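PDB 4B4Y: neuroglobin from Symsagittifera roscoffensis, which is a globin that holds a haem and binds molecular oxygen in the haem pocket, and probably binds it reversibly. Local coordinates for residues Leu16-Val21 against Cys82-Asn87. Sequence-based numbering, arbitrary orientation.
Sequences LIMEDV and CLVDLN
Ile17 O takes two N-H groups from the turn ahead of it, Val21 N at 2.7 Å and, weakly, Asp20 N; this helical turn holds Ile17 and Val21 one above the other, both with CB directed toward 82-87. Ile17 meets the other segment with two branches. Its CG2, anti to the backbone N and beside the carbonyl carbon, lies 3.9 Å from Leu83 O, while CG1 reaches the tip of Leu86, 4.2 Å from CD1, the two side chains crossing at about a right angle. One turn on, Val21 CG2 sits 4.1 Å from Leu83 CD1, so Leu83 meets Ile17 with its backbone and CB, and Val21 with a methyl. Met18 starts off to the flank but bends back: chi2 of -79° swings SD to 3.7 Å from Val84 CG2. Its methyl follows over the Val84 backbone; the 3.1 Å from CE to Val84 O is tight enough to be doubtful in detail. Val84 is exposed, leaving the Met18 pair at the border of an otherwise buried apolar seam. In globin terms this joins helix A (11-24) to the end of helix E (66-83), the helix carrying His71 of the oxygen pocket, and to the turn after it. Helix 135-153 packs against both segments: Trp141 touches Ile17 and Leu83 and its NE1 hydrogen-bonds Asp20 OD2, and Ala144 touches Leu86.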
loop_
_atom_site.group_PDB
_atom_site.type_symbol
_atom_site.label_atom_id
_atom_site.label_comp_id
_atom_site.label_asym_id
_atom_site.label_seq_id
_atom_site.Cartn_x
_atom_site.Cartn_y
_atom_site.Cartn_z
ATOM N N LEU A 16 3.178 18.726 -28.430
ATOM C CA LEU A 16 1.995 19.410 -27.725
ATOM C C LEU A 16 1.955 19.044 -26.228
ATOM O O LEU A 16 1.760 19.906 -25.384
ATOM C CB LEU A 16 0.639 19.038 -28.363
ATOM C CG LEU A 16 0.464 19.560 -29.779
ATOM C CD1 LEU A 16 -0.749 18.854 -30.524
ATOM C CD2 LEU A 16 0.385 21.138 -29.743
ATOM N N ILE A 17 2.209 17.769 -25.910
ATOM C CA ILE A 17 2.288 17.334 -24.511
ATOM C C ILE A 17 3.421 18.054 -23.736
ATOM O O ILE A 17 3.212 18.575 -22.607
ATOM C CB ILE A 17 2.604 15.828 -24.404
ATOM C CG1 ILE A 17 1.513 14.975 -25.032
ATOM C CG2 ILE A 17 2.815 15.503 -22.954
ATOM C CD1 ILE A 17 0.280 14.925 -24.207
ATOM N N MET A 18 4.639 18.041 -24.317
ATOM C CA MET A 18 5.775 18.730 -23.663
ATOM C C MET A 18 5.448 20.188 -23.435
ATOM O O MET A 18 5.737 20.740 -22.355
ATOM C CB MET A 18 7.079 18.589 -24.470
ATOM C CG MET A 18 7.587 17.228 -24.318
ATOM S SD MET A 18 8.392 17.152 -22.718
ATOM C CE MET A 18 9.622 15.957 -23.235
ATOM N N GLU A 19 4.745 20.794 -24.381
ATOM C CA GLU A 19 4.385 22.171 -24.128
ATOM C C GLU A 19 3.422 22.290 -22.886
ATOM O O GLU A 19 3.517 23.257 -22.108
ATOM C CB GLU A 19 3.721 22.669 -25.372
ATOM C CG GLU A 19 3.087 24.010 -25.341
ATOM C CD GLU A 19 2.330 24.235 -26.688
ATOM O OE1 GLU A 19 2.872 23.911 -27.801
ATOM O OE2 GLU A 19 1.191 24.739 -26.666
ATOM N N ASP A 20 2.553 21.293 -22.638
ATOM C CA ASP A 20 1.749 21.416 -21.385
ATOM C C ASP A 20 2.526 20.970 -20.160
ATOM O O ASP A 20 2.328 21.523 -19.077
ATOM C CB ASP A 20 0.393 20.710 -21.494
ATOM C CG ASP A 20 -0.430 21.228 -22.669
ATOM O OD1 ASP A 20 -0.361 22.481 -22.950
ATOM O OD2 ASP A 20 -1.168 20.394 -23.277
ATOM N N VAL A 21 3.382 19.970 -20.293
ATOM C CA VAL A 21 4.249 19.653 -19.172
ATOM C C VAL A 21 4.973 20.903 -18.628
ATOM O O VAL A 21 4.968 21.118 -17.409
ATOM C CB VAL A 21 5.218 18.555 -19.524
ATOM C CG1 VAL A 21 6.253 18.380 -18.428
ATOM C CG2 VAL A 21 4.439 17.247 -19.687
ATOM N N CYS A 82 6.501 9.044 -18.026
ATOM C CA CYS A 82 6.010 8.488 -19.299
ATOM C C CYS A 82 5.782 9.655 -20.277
ATOM O O CYS A 82 6.086 9.511 -21.488
ATOM C CB CYS A 82 4.698 7.709 -19.192
ATOM S SG CYS A 82 4.751 6.220 -18.317
ATOM N N LEU A 83 5.243 10.769 -19.772
ATOM C CA LEU A 83 4.746 11.875 -20.633
ATOM C C LEU A 83 5.917 12.495 -21.427
ATOM O O LEU A 83 5.787 12.937 -22.588
ATOM C CB LEU A 83 4.111 12.973 -19.771
ATOM C CG LEU A 83 2.695 12.753 -19.076
ATOM C CD1 LEU A 83 2.282 14.100 -18.324
ATOM C CD2 LEU A 83 1.742 12.434 -20.167
ATOM N N VAL A 84 7.076 12.448 -20.797
ATOM C CA VAL A 84 8.200 13.181 -21.256
ATOM C C VAL A 84 8.880 12.351 -22.365
ATOM O O VAL A 84 9.561 12.850 -23.206
ATOM C CB VAL A 84 8.938 13.598 -19.950
ATOM C CG1 VAL A 84 10.227 12.865 -19.648
ATOM C CG2 VAL A 84 8.795 15.035 -19.717
ATOM N N ASP A 85 8.567 11.076 -22.479
ATOM C CA ASP A 85 9.102 10.308 -23.609
ATOM C C ASP A 85 8.122 9.171 -23.934
ATOM O O ASP A 85 8.370 7.993 -23.624
ATOM C CB ASP A 85 10.510 9.764 -23.274
ATOM C CG ASP A 85 11.118 8.852 -24.406
ATOM O OD1 ASP A 85 10.614 8.779 -25.580
ATOM O OD2 ASP A 85 12.094 8.143 -24.075
ATOM N N LEU A 86 7.013 9.513 -24.589
ATOM C CA LEU A 86 5.881 8.545 -24.705
ATOM C C LEU A 86 6.203 7.336 -25.495
ATOM O O LEU A 86 5.789 6.221 -25.117
ATOM C CB LEU A 86 4.598 9.175 -25.248
ATOM C CG LEU A 86 3.919 9.989 -24.130
ATOM C CD1 LEU A 86 3.053 11.128 -24.665
ATOM C CD2 LEU A 86 3.149 9.115 -23.089
ATOM N N ASN A 87 6.933 7.535 -26.594
ATOM C CA ASN A 87 7.298 6.414 -27.485
ATOM C C ASN A 87 8.395 5.467 -26.954
ATOM O O ASN A 87 8.457 4.292 -27.342
ATOM C CB ASN A 87 7.626 6.935 -28.899
ATOM C CG ASN A 87 6.358 7.440 -29.634
ATOM O OD1 ASN A 87 5.232 7.038 -29.291
ATOM N ND2 ASN A 87 6.539 8.339 -30.610
#